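Local structure of FdtA domain-containing protein (Helicobacter canadensis MIT 98-5491, 7N67) at residues S86-G94 / L109-R120. The protein probably acts as a cupin-fold 3,4-ketoisomerase on a dTDP-linked keto sugar, in the biosynthesis of an unusual formylated sugar. Numbering follows the deposited sequence.
Sequences SCEIVLNDG and LFIGKNMWREMR
The guanidinium of Arg120 lies across Val90, whose CG2 sits over the centre of one face, 3.4 Å from Arg120 CZ, while Glu88 OE2 is at the guanidinium edge, in plane. Carboxylate and guanidinium planes stand 87° apart, so the salt bridge is not a flat, two-pronged pair: Glu88 OE1 is 2.8 Å from Arg120 NH2, but the hydrogen bond there is weak and bent, and the one from Arg120 NE to Glu88 OE2 is weak and long. Glu88 OE1 also hydrogen-bonds Ser99 OG, and OE2 the side chain of Asn121. A long, flexible arginine suits this partly exposed face, since its flat cation can cover a branched valine and still meet an acid. Further along, the Glu118 carboxylate satisfies the indole N-H of Trp116, with OE2 in the ring plane, 3.0 Å from NE1. Bends at chi2 and chi3 (-67° and -55°) turn the Arg117 guanidinium back onto its own strand, where Met115 O lies at its edge, in plane, 3.0 Å from Arg117 NH2 and also bonded by NE.

Beneath these groups, strands 87-92 and 116-120 run antiparallel, joined by paired backbone bonds such as Val90 N to Glu118 O at 2.8 Å. The face bearing Ile89, Leu91 and Met119 is largely apolar, Arg117 being the polar exception. Branched Ile89 and Leu91 suit an interface between sheets: Leu109 CD2 packs on Ile89 CG2 at 3.6 Å. Unbranched, flexible Met115 curls its CE against Leu91 CB at 3.5 Å.

Met119 comes within about 5 Å of bound thymidine-5'-diphosphate, and Arg117 touches dTDP-binding His71. Strands 98-102 and 68-73 flank 87-92 and 116-120 respectively; Leu109 and Ile111 of strand 107-111, with Leu80 of strand 78-84, pack between the two sheets of the cupin-like sandwich.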
loop_
_atom_site.group_PDB
_atom_site.type_symbol
_atom_site.label_atom_id
_atom_site.label_comp_id
_atom_site.label_asym_id
_atom_site.label_seq_id
_atom_site.Cartn_x
_atom_site.Cartn_y
_atom_site.Cartn_z
ATOM N N SER B 86 -2.075 6.187 6.829
ATOM C CA SER B 86 -2.614 7.042 7.904
ATOM C C SER B 86 -2.366 8.490 7.543
ATOM O O SER B 86 -1.360 8.798 6.838
ATOM C CB SER B 86 -1.969 6.734 9.241
ATOM O OG SER B 86 -0.584 7.084 9.247
ATOM N N CYS B 87 -3.193 9.358 8.095
ATOM C CA CYS B 87 -2.798 10.765 8.268
ATOM C C CYS B 87 -3.528 11.364 9.465
ATOM O O CYS B 87 -4.397 10.690 10.042
ATOM C CB CYS B 87 -2.994 11.533 6.971
ATOM S SG CYS B 87 -4.576 12.388 6.872
ATOM N N GLU B 88 -3.095 12.554 9.866
ATOM C CA GLU B 88 -3.705 13.322 10.968
ATOM C C GLU B 88 -4.531 14.457 10.364
ATOM O O GLU B 88 -3.928 15.411 9.839
ATOM C CB GLU B 88 -2.619 13.830 11.913
ATOM C CG GLU B 88 -3.206 14.427 13.170
ATOM C CD GLU B 88 -2.183 15.078 14.075
ATOM O OE1 GLU B 88 -2.588 15.913 14.914
ATOM O OE2 GLU B 88 -0.987 14.756 13.924
ATOM N N ILE B 89 -5.858 14.356 10.453
ATOM C CA ILE B 89 -6.782 15.471 10.086
ATOM C C ILE B 89 -6.810 16.457 11.248
ATOM O O ILE B 89 -7.086 16.011 12.362
ATOM C CB ILE B 89 -8.206 14.996 9.742
ATOM C CG1 ILE B 89 -8.223 13.777 8.813
ATOM C CG2 ILE B 89 -8.999 16.157 9.162
ATOM C CD1 ILE B 89 -7.427 13.958 7.555
ATOM N N VAL B 90 -6.536 17.735 10.973
ATOM C CA VAL B 90 -6.599 18.840 11.975
ATOM C C VAL B 90 -7.711 19.803 11.554
ATOM O O VAL B 90 -7.625 20.392 10.459
ATOM C CB VAL B 90 -5.258 19.583 12.143
ATOM C CG1 VAL B 90 -5.302 20.526 13.336
ATOM C CG2 VAL B 90 -4.082 18.627 12.272
ATOM N N LEU B 91 -8.681 19.966 12.450
ATOM C CA LEU B 91 -9.976 20.653 12.250
ATOM C C LEU B 91 -10.025 21.882 13.158
ATOM O O LEU B 91 -9.679 21.784 14.356
ATOM C CB LEU B 91 -11.106 19.691 12.620
ATOM C CG LEU B 91 -11.285 18.484 11.705
ATOM C CD1 LEU B 91 -12.562 17.741 12.078
ATOM C CD2 LEU B 91 -11.296 18.902 10.232
ATOM N N ASN B 92 -10.475 22.997 12.610
ATOM C CA ASN B 92 -10.506 24.270 13.354
ATOM C C ASN B 92 -11.708 25.046 12.839
ATOM O O ASN B 92 -11.777 25.238 11.618
ATOM C CB ASN B 92 -9.181 25.018 13.203
ATOM C CG ASN B 92 -9.129 26.235 14.099
ATOM O OD1 ASN B 92 -9.856 27.206 13.878
ATOM N ND2 ASN B 92 -8.308 26.163 15.132
ATOM N N ASP B 93 -12.611 25.440 13.735
ATOM C CA ASP B 93 -13.781 26.276 13.385
ATOM C C ASP B 93 -13.586 27.663 14.004
ATOM O O ASP B 93 -14.573 28.370 14.172
ATOM C CB ASP B 93 -15.078 25.575 13.783
ATOM C CG ASP B 93 -15.269 25.441 15.274
ATOM O OD1 ASP B 93 -16.272 24.828 15.661
ATOM O OD2 ASP B 93 -14.413 25.958 16.034
ATOM N N GLY B 94 -12.345 28.041 14.309
ATOM C CA GLY B 94 -12.006 29.400 14.781
ATOM C C GLY B 94 -11.697 29.445 16.269
ATOM O O GLY B 94 -11.306 30.530 16.733
ATOM N N LEU B 109 -14.722 10.411 7.972
ATOM C CA LEU B 109 -14.797 11.674 8.756
ATOM C C LEU B 109 -15.632 12.665 7.955
ATOM O O LEU B 109 -15.178 13.096 6.871
ATOM C CB LEU B 109 -13.397 12.229 9.049
ATOM C CG LEU B 109 -13.363 13.623 9.668
ATOM C CD1 LEU B 109 -13.993 13.601 11.046
ATOM C CD2 LEU B 109 -11.937 14.165 9.746
ATOM N N PHE B 110 -16.833 12.943 8.448
ATOM C CA PHE B 110 -17.703 13.982 7.875
ATOM C C PHE B 110 -17.150 15.290 8.407
ATOM O O PHE B 110 -16.862 15.312 9.608
ATOM C CB PHE B 110 -19.166 13.790 8.269
ATOM C CG PHE B 110 -20.044 14.974 7.958
ATOM C CD1 PHE B 110 -20.363 15.895 8.940
ATOM C CD2 PHE B 110 -20.530 15.175 6.677
ATOM C CE1 PHE B 110 -21.179 16.978 8.646
ATOM C CE2 PHE B 110 -21.346 16.256 6.390
ATOM C CZ PHE B 110 -21.669 17.158 7.373
ATOM N N ILE B 111 -16.970 16.262 7.516
ATOM C CA ILE B 111 -16.532 17.649 7.809
ATOM C C ILE B 111 -17.592 18.593 7.239
ATOM O O ILE B 111 -17.695 18.693 6.005
ATOM C CB ILE B 111 -15.142 17.906 7.206
ATOM C CG1 ILE B 111 -14.105 16.945 7.792
ATOM C CG2 ILE B 111 -14.750 19.369 7.377
ATOM C CD1 ILE B 111 -12.758 17.021 7.134
ATOM N N GLY B 112 -18.333 19.270 8.115
ATOM C CA GLY B 112 -19.413 20.194 7.731
ATOM C C GLY B 112 -18.904 21.549 7.259
ATOM O O GLY B 112 -17.769 21.651 6.748
ATOM N N LYS B 113 -19.752 22.561 7.433
ATOM C CA LYS B 113 -19.606 23.915 6.847
ATOM C C LYS B 113 -18.707 24.775 7.731
ATOM O O LYS B 113 -18.625 24.511 8.954
ATOM C CB LYS B 113 -20.987 24.565 6.733
ATOM C CG LYS B 113 -21.916 23.926 5.717
ATOM C CD LYS B 113 -23.244 24.636 5.555
ATOM C CE LYS B 113 -24.000 24.081 4.365
ATOM N NZ LYS B 113 -25.397 24.566 4.313
ATOM N N ASN B 114 -18.090 25.799 7.142
ATOM C CA ASN B 114 -17.313 26.796 7.912
ATOM C C ASN B 114 -16.314 26.035 8.793
ATOM O O ASN B 114 -16.241 26.343 9.998
ATOM C CB ASN B 114 -18.237 27.692 8.752
ATOM C CG ASN B 114 -19.323 28.365 7.939
ATOM O OD1 ASN B 114 -20.491 28.338 8.320
ATOM N ND2 ASN B 114 -18.959 28.960 6.819
ATOM N N MET B 115 -15.618 25.047 8.212
ATOM C CA MET B 115 -14.567 24.240 8.886
ATOM C C MET B 115 -13.248 24.388 8.128
ATOM O O MET B 115 -13.183 23.986 6.961
ATOM C CB MET B 115 -14.953 22.759 8.928
ATOM C CG MET B 115 -15.972 22.415 10.001
ATOM S SD MET B 115 -15.276 22.373 11.670
ATOM C CE MET B 115 -14.161 20.981 11.542
ATOM N N TRP B 116 -12.243 24.978 8.766
ATOM C CA TRP B 116 -10.833 24.934 8.313
ATOM C C TRP B 116 -10.308 23.533 8.595
ATOM O O TRP B 116 -10.665 22.975 9.670
ATOM C CB TRP B 116 -10.006 25.992 9.044
ATOM C CG TRP B 116 -8.570 26.057 8.629
ATOM C CD1 TRP B 116 -7.530 25.381 9.191
ATOM C CD2 TRP B 116 -8.008 26.863 7.577
ATOM N NE1 TRP B 116 -6.362 25.695 8.550
ATOM C CE2 TRP B 116 -6.624 26.602 7.553
ATOM C CE3 TRP B 116 -8.536 27.756 6.645
ATOM C CZ2 TRP B 116 -5.761 27.241 6.668
ATOM C CZ3 TRP B 116 -7.685 28.377 5.758
ATOM C CH2 TRP B 116 -6.316 28.113 5.764
ATOM N N ARG B 117 -9.528 22.977 7.673
ATOM C CA ARG B 117 -8.988 21.605 7.840
ATOM C C ARG B 117 -7.587 21.553 7.231
ATOM O O ARG B 117 -7.333 22.268 6.227
ATOM C CB ARG B 117 -9.927 20.526 7.279
ATOM C CG ARG B 117 -9.819 20.238 5.787
ATOM C CD ARG B 117 -10.279 21.399 4.909
ATOM N NE ARG B 117 -11.639 21.827 5.230
ATOM C CZ ARG B 117 -12.748 21.229 4.789
ATOM N NH1 ARG B 117 -12.663 20.167 3.999
ATOM N NH2 ARG B 117 -13.938 21.680 5.146
ATOM N N GLU B 118 -6.720 20.775 7.879
ATOM C CA GLU B 118 -5.397 20.370 7.354
ATOM C C GLU B 118 -5.271 18.844 7.485
ATOM O O GLU B 118 -5.981 18.244 8.303
ATOM C CB GLU B 118 -4.279 21.101 8.105
ATOM C CG GLU B 118 -4.624 22.533 8.439
ATOM C CD GLU B 118 -3.472 23.375 8.953
ATOM O OE1 GLU B 118 -2.380 22.819 9.148
ATOM O OE2 GLU B 118 -3.686 24.589 9.170
ATOM N N MET B 119 -4.383 18.248 6.703
ATOM C CA MET B 119 -4.096 16.811 6.798
ATOM C C MET B 119 -2.581 16.650 6.731
ATOM O O MET B 119 -1.983 16.981 5.705
ATOM C CB MET B 119 -4.821 15.987 5.720
ATOM C CG MET B 119 -5.070 16.678 4.386
ATOM S SD MET B 119 -6.427 17.915 4.310
ATOM C CE MET B 119 -7.922 16.928 4.363
ATOM N N ARG B 120 -1.997 16.205 7.841
ATOM C CA ARG B 120 -0.525 16.135 8.030
ATOM C C ARG B 120 -0.125 14.747 8.546
ATOM O O ARG B 120 -1.021 13.907 8.797
ATOM C CB ARG B 120 -0.106 17.263 8.969
ATOM C CG ARG B 120 -0.975 17.385 10.210
ATOM C CD ARG B 120 -0.391 18.370 11.205
ATOM N NE ARG B 120 -0.641 17.942 12.578
ATOM C CZ ARG B 120 -0.920 18.765 13.593
ATOM N NH1 ARG B 120 -1.014 20.075 13.390
ATOM N NH2 ARG B 120 -1.119 18.254 14.798
#